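PDB 5HUS: trehalose synthase regulatory protein from Candida albicans, which probably regulates trehalose synthesis and has a C-terminal domain related to the trehalose-phosphatases of the HAD superfamily. Local coordinates for residues Pro53-Val57 / Phe86-Ile92; Leu27-Ser31 / Lys47-Pro53. All coordinates share one frame; numbering follows the deposited sequence.

The two contacts follow each other along the chain and share P53. Interaction 2 pairs 27-31, just after the central strand 20-26, with 47-53; interaction 1 then sets the first turn of the helix that follows, 53-57, against the loop 86-92. Their centres lie about 13 Å apart. Between them runs continuous apolar packing: L56 CD1 meets L27 CD1 at 3.9 Å, L56 CD2 meets I29 CD1 at 4.1 Å, and F86 CZ meets I29 CG2 at 4.0 Å. In HAD phosphatases the end of the first core strand carries the catalytic aspartate motif; interaction 2 probably lies at that position, although 27-31 has no aspartate.

Interaction 1: residues Pro53-Val57 / Phe86-Ile92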
loop_
_atom_site.group_PDB
_atom_site.type_symbol
_atom_site.label_atom_id
_atom_site.label_comp_id
_atom_site.label_asym_id
_atom_site.label_seq_id
_atom_site.Cartn_x
_atom_site.Cartn_y
_atom_site.Cartn_z
ATOM N N PRO A 53 -14.919 -3.539 -5.587
ATOM C CA PRO A 53 -14.780 -2.163 -6.075
ATOM C C PRO A 53 -16.063 -1.339 -5.973
ATOM O O PRO A 53 -16.029 -0.229 -5.455
ATOM C CB PRO A 53 -14.377 -2.361 -7.535
ATOM C CG PRO A 53 -13.628 -3.658 -7.525
ATOM C CD PRO A 53 -14.366 -4.515 -6.545
ATOM N N SER A 54 -17.177 -1.881 -6.452
ATOM C CA SER A 54 -18.445 -1.157 -6.424
ATOM C C SER A 54 -18.896 -0.863 -4.995
ATOM O O SER A 54 -19.448 0.198 -4.725
ATOM C CB SER A 54 -19.527 -1.944 -7.162
ATOM O OG SER A 54 -19.687 -3.234 -6.600
ATOM N N GLY A 55 -18.655 -1.803 -4.086
ATOM C CA GLY A 55 -18.986 -1.618 -2.686
ATOM C C GLY A 55 -18.181 -0.504 -2.046
ATOM O O GLY A 55 -18.713 0.305 -1.288
ATOM N N LEU A 56 -16.891 -0.467 -2.358
ATOM C CA LEU A 56 -15.992 0.571 -1.865
ATOM C C LEU A 56 -16.452 1.958 -2.291
ATOM O O LEU A 56 -16.514 2.877 -1.477
ATOM C CB LEU A 56 -14.567 0.317 -2.368
ATOM C CG LEU A 56 -13.540 1.404 -2.055
ATOM C CD1 LEU A 56 -13.373 1.545 -0.548
ATOM C CD2 LEU A 56 -12.208 1.102 -2.732
ATOM N N VAL A 57 -16.778 2.099 -3.573
ATOM C CA VAL A 57 -17.193 3.383 -4.124
ATOM C C VAL A 57 -18.536 3.804 -3.541
ATOM O O VAL A 57 -18.716 4.954 -3.138
ATOM C CB VAL A 57 -17.299 3.336 -5.660
ATOM C CG1 VAL A 57 -17.759 4.679 -6.203
ATOM C CG2 VAL A 57 -15.968 2.940 -6.279
ATOM N N PHE A 86 -11.592 -0.912 -11.618
ATOM C CA PHE A 86 -12.013 0.459 -11.334
ATOM C C PHE A 86 -12.216 1.311 -12.584
ATOM O O PHE A 86 -12.285 2.534 -12.490
ATOM C CB PHE A 86 -10.994 1.126 -10.395
ATOM C CG PHE A 86 -11.039 0.584 -8.996
ATOM C CD1 PHE A 86 -11.944 1.082 -8.077
ATOM C CD2 PHE A 86 -10.203 -0.453 -8.608
ATOM C CE1 PHE A 86 -12.005 0.572 -6.798
ATOM C CE2 PHE A 86 -10.258 -0.965 -7.328
ATOM C CZ PHE A 86 -11.161 -0.455 -6.422
ATOM N N LYS A 87 -12.344 0.660 -13.738
ATOM C CA LYS A 87 -12.524 1.363 -15.009
ATOM C C LYS A 87 -13.716 2.322 -14.976
ATOM O O LYS A 87 -13.665 3.398 -15.569
ATOM C CB LYS A 87 -12.691 0.364 -16.164
ATOM C CG LYS A 87 -13.923 -0.532 -16.084
ATOM C CD LYS A 87 -14.053 -1.411 -17.334
ATOM C CE LYS A 87 -15.311 -2.275 -17.290
ATOM N NZ LYS A 87 -15.424 -3.206 -18.457
ATOM N N ARG A 88 -14.769 1.937 -14.265
ATOM C CA ARG A 88 -15.982 2.743 -14.187
ATOM C C ARG A 88 -15.924 3.741 -13.037
ATOM O O ARG A 88 -16.851 4.527 -12.839
ATOM C CB ARG A 88 -17.215 1.847 -14.037
ATOM C CG ARG A 88 -17.406 0.884 -15.197
ATOM C CD ARG A 88 -18.808 0.303 -15.234
ATOM N NE ARG A 88 -19.452 0.564 -16.517
ATOM C CZ ARG A 88 -20.652 1.119 -16.656
ATOM N NH1 ARG A 88 -21.354 1.465 -15.586
ATOM N NH2 ARG A 88 -21.154 1.323 -17.866
ATOM N N TYR A 89 -14.829 3.718 -12.283
ATOM C CA TYR A 89 -14.731 4.552 -11.089
ATOM C C TYR A 89 -13.479 5.431 -11.066
ATOM O O TYR A 89 -12.586 5.227 -10.243
ATOM C CB TYR A 89 -14.766 3.675 -9.839
ATOM C CG TYR A 89 -15.940 2.723 -9.794
ATOM C CD1 TYR A 89 -17.241 3.201 -9.713
ATOM C CD2 TYR A 89 -15.747 1.350 -9.820
ATOM C CE1 TYR A 89 -18.319 2.338 -9.669
ATOM C CE2 TYR A 89 -16.820 0.475 -9.777
ATOM C CZ TYR A 89 -18.102 0.977 -9.697
ATOM O OH TYR A 89 -19.171 0.113 -9.654
ATOM N N PRO A 90 -13.420 6.435 -11.954
ATOM C CA PRO A 90 -12.226 7.280 -12.008
ATOM C C PRO A 90 -12.072 8.188 -10.788
ATOM O O PRO A 90 -11.023 8.825 -10.667
ATOM C CB PRO A 90 -12.445 8.106 -13.281
ATOM C CG PRO A 90 -13.925 8.177 -13.419
ATOM C CD PRO A 90 -14.428 6.838 -12.953
ATOM N N GLN A 91 -13.071 8.245 -9.903
ATOM C CA GLN A 91 -12.986 9.101 -8.713
ATOM C C GLN A 91 -11.922 8.629 -7.733
ATOM O O GLN A 91 -11.478 9.394 -6.883
ATOM C CB GLN A 91 -14.317 9.169 -7.954
ATOM C CG GLN A 91 -15.572 9.284 -8.787
ATOM C CD GLN A 91 -16.093 7.930 -9.201
ATOM O OE1 GLN A 91 -15.564 7.323 -10.112
ATOM N NE2 GLN A 91 -17.133 7.450 -8.525
ATOM N N ILE A 92 -11.552 7.357 -7.834
ATOM C CA ILE A 92 -10.618 6.736 -6.900
ATOM C C ILE A 92 -9.198 6.690 -7.472
ATOM O O ILE A 92 -8.966 6.120 -8.540
ATOM C CB ILE A 92 -11.060 5.292 -6.548
ATOM C CG1 ILE A 92 -12.475 5.287 -5.954
ATOM C CG2 ILE A 92 -10.069 4.629 -5.598
ATOM C CD1 ILE A 92 -12.801 4.026 -5.201
#
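Apolar packing joins the first turn of helix 53-59 to the loop that leads from helix 79-86 to strand 93-96, with no hydrogen bond between the two segments. Two CH-pi contacts carry it. CB of P53 stands over one face of F86, displaced toward the rim and 4.1 Å from the ring centroid; proline suits the helix start, where it needs no amide hydrogen, and offers a compact methylene to the ring. CG2 of V57 covers one face of Y89, again off centre, 3.8 Å from that centroid, while CB of R88 lies over the opposite face. Y89 CG, anti to its carbonyl carbon (chi1 -52°), brings the ring against V57 and S54, and its OH approaches CB of S54 at 3.3 Å. The S54 hydroxyl itself is hydrogen-bonded to D52. The same V57 methyl reaches I92 CD1 at 3.5 Å, and L56 CD2 touches I92 CD1 at 3.9 Å, so the slender isoleucine tip fits between two helix side chains. V57 CG1 meets the Q91 amide nitrogen NE2. Consecutive type I turns, F86-Y89 and Y89-I92, present these side chains. On the inner side, P53, L56 and F86 all pack on I29 of strand 28-29.

Interaction 2: residues Leu27-Ser31 / Lys47-Pro53; sequences LEISS and KVNVIDP
A short, weakly bonded pair of parallel strands ties the chain just beyond central strand 20-26 to the segment leading into helix 53-59. I51 N donates to E28 O at 3.2 Å, almost in line with the carbonyl, and S30 N donates to I51 O at 3.0 Å from above the carbonyl plane. I51 therefore binds the partner strand through both its N and its O, in parallel register with I29, whose CA-H also points at I51 O. On the K47 side of this bridge, a water links E28 N to N49 O, accepting from the first and donating to the second.

I29 and I51 run alongside each other in the same direction, with CD1 of I29 3.7 Å from CG2 of I51; beta-branched residues suit extended chain and fill this face, where I51 also packs on I297 and L301. The I29 CG2 branch, anti to the backbone N, turns to P53 CG at 3.7 Å. V50 puts CG1 against S30 CB at 3.5 Å, a tight fit, and its CG2 near E28 CB. K47 NZ, on a poorly ordered residue, makes a long salt bridge to E28 OE1. The S30 hydroxyl turns to A32 N, while D52 OD2, at the N-cap of helix 53-59, is hydrogen-bonded to S54 OG and weakly caps G55 N. Segment 27-31, which holds no aspartate, probably occupies the place where HAD phosphatases carry the catalytic DxD motif.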
loop_
_atom_site.group_PDB
_atom_site.type_symbol
_atom_site.label_atom_id
_atom_site.label_comp_id
_atom_site.label_asym_id
_atom_site.label_seq_id
_atom_site.Cartn_x
_atom_site.Cartn_y
_atom_site.Cartn_z
ATOM N N LEU A 27 -6.402 -1.503 1.310
ATOM C CA LEU A 27 -7.484 -2.471 1.455
ATOM C C LEU A 27 -7.298 -3.640 0.506
ATOM O O LEU A 27 -6.734 -3.490 -0.575
ATOM C CB LEU A 27 -8.835 -1.809 1.188
ATOM C CG LEU A 27 -9.211 -0.590 2.026
ATOM C CD1 LEU A 27 -10.509 0.019 1.530
ATOM C CD2 LEU A 27 -9.322 -0.974 3.494
ATOM N N GLU A 28 -7.780 -4.807 0.921
ATOM C CA GLU A 28 -7.807 -5.970 0.046
ATOM C C GLU A 28 -9.064 -5.900 -0.814
ATOM O O GLU A 28 -10.174 -6.043 -0.309
ATOM C CB GLU A 28 -7.785 -7.261 0.864
ATOM C CG GLU A 28 -6.539 -7.439 1.712
ATOM C CD GLU A 28 -5.358 -7.963 0.914
ATOM O OE1 GLU A 28 -5.380 -9.154 0.531
ATOM O OE2 GLU A 28 -4.410 -7.188 0.668
ATOM N N ILE A 29 -8.887 -5.649 -2.104
ATOM C CA ILE A 29 -10.020 -5.513 -3.004
ATOM C C ILE A 29 -10.187 -6.810 -3.790
ATOM O O ILE A 29 -9.217 -7.347 -4.321
ATOM C CB ILE A 29 -9.834 -4.323 -3.959
ATOM C CG1 ILE A 29 -9.650 -3.034 -3.158
ATOM C CG2 ILE A 29 -11.017 -4.194 -4.900
ATOM C CD1 ILE A 29 -10.823 -2.680 -2.278
ATOM N N SER A 30 -11.414 -7.321 -3.840
ATOM C CA SER A 30 -11.674 -8.581 -4.531
ATOM C C SER A 30 -13.034 -8.549 -5.209
ATOM O O SER A 30 -13.999 -8.050 -4.639
ATOM C CB SER A 30 -11.603 -9.754 -3.554
ATOM O OG SER A 30 -12.067 -10.955 -4.155
ATOM N N SER A 31 -13.103 -9.083 -6.424
ATOM C CA SER A 31 -14.374 -9.180 -7.135
ATOM C C SER A 31 -15.075 -10.503 -6.832
ATOM O O SER A 31 -16.168 -10.763 -7.334
ATOM C CB SER A 31 -14.163 -9.024 -8.641
ATOM O OG SER A 31 -13.685 -7.727 -8.954
ATOM N N LYS A 47 -9.854 -14.437 4.661
ATOM C CA LYS A 47 -10.024 -13.104 5.228
ATOM C C LYS A 47 -11.492 -12.690 5.224
ATOM O O LYS A 47 -12.302 -13.255 4.486
ATOM C CB LYS A 47 -9.187 -12.081 4.457
ATOM C CG LYS A 47 -7.689 -12.353 4.481
ATOM C CD LYS A 47 -6.905 -11.125 4.049
ATOM C CE LYS A 47 -5.408 -11.333 4.233
ATOM N NZ LYS A 47 -4.656 -10.052 4.116
ATOM N N VAL A 48 -11.830 -11.704 6.053
ATOM C CA VAL A 48 -13.199 -11.209 6.133
ATOM C C VAL A 48 -13.246 -9.697 5.900
ATOM O O VAL A 48 -14.300 -9.141 5.590
ATOM C CB VAL A 48 -13.849 -11.549 7.498
ATOM C CG1 VAL A 48 -13.483 -10.505 8.547
ATOM C CG2 VAL A 48 -15.366 -11.656 7.357
ATOM N N ASN A 49 -12.099 -9.038 6.039
ATOM C CA ASN A 49 -12.000 -7.610 5.754
ATOM C C ASN A 49 -11.598 -7.375 4.308
ATOM O O ASN A 49 -10.549 -6.802 4.017
ATOM C CB ASN A 49 -11.006 -6.935 6.695
ATOM C CG ASN A 49 -11.603 -6.646 8.054
ATOM O OD1 ASN A 49 -12.752 -6.214 8.160
ATOM N ND2 ASN A 49 -10.828 -6.886 9.103
ATOM N N VAL A 50 -12.451 -7.845 3.408
ATOM C CA VAL A 50 -12.247 -7.708 1.980
ATOM C C VAL A 50 -13.490 -7.038 1.407
ATOM O O VAL A 50 -14.587 -7.224 1.927
ATOM C CB VAL A 50 -12.002 -9.083 1.323
ATOM C CG1 VAL A 50 -11.737 -8.942 -0.157
ATOM C CG2 VAL A 50 -10.840 -9.788 2.006
ATOM N N ILE A 51 -13.329 -6.237 0.359
ATOM C CA ILE A 51 -14.487 -5.601 -0.256
ATOM C C ILE A 51 -14.310 -5.486 -1.769
ATOM O O ILE A 51 -13.190 -5.484 -2.276
ATOM C CB ILE A 51 -14.758 -4.203 0.364
ATOM C CG1 ILE A 51 -16.191 -3.747 0.066
ATOM C CG2 ILE A 51 -13.725 -3.185 -0.109
ATOM C CD1 ILE A 51 -16.745 -2.757 1.061
ATOM N N ASP A 52 -15.428 -5.406 -2.482
ATOM C CA ASP A 52 -15.426 -5.275 -3.929
ATOM C C ASP A 52 -15.360 -3.803 -4.345
ATOM O O ASP A 52 -15.687 -2.915 -3.557
ATOM C CB ASP A 52 -16.676 -5.945 -4.512
ATOM C CG ASP A 52 -17.955 -5.352 -3.964
ATOM O OD1 ASP A 52 -18.145 -5.380 -2.728
ATOM O OD2 ASP A 52 -18.760 -4.842 -4.768
ATOM N N PRO A 53 -14.919 -3.539 -5.587
ATOM C CA PRO A 53 -14.780 -2.163 -6.075
ATOM C C PRO A 53 -16.063 -1.339 -5.973
ATOM O O PRO A 53 -16.029 -0.229 -5.455
ATOM C CB PRO A 53 -14.377 -2.361 -7.535
ATOM C CG PRO A 53 -13.628 -3.658 -7.525
ATOM C CD PRO A 53 -14.366 -4.515 -6.545
HETATM O O HOH W 1 -8.715 -5.004 3.609
#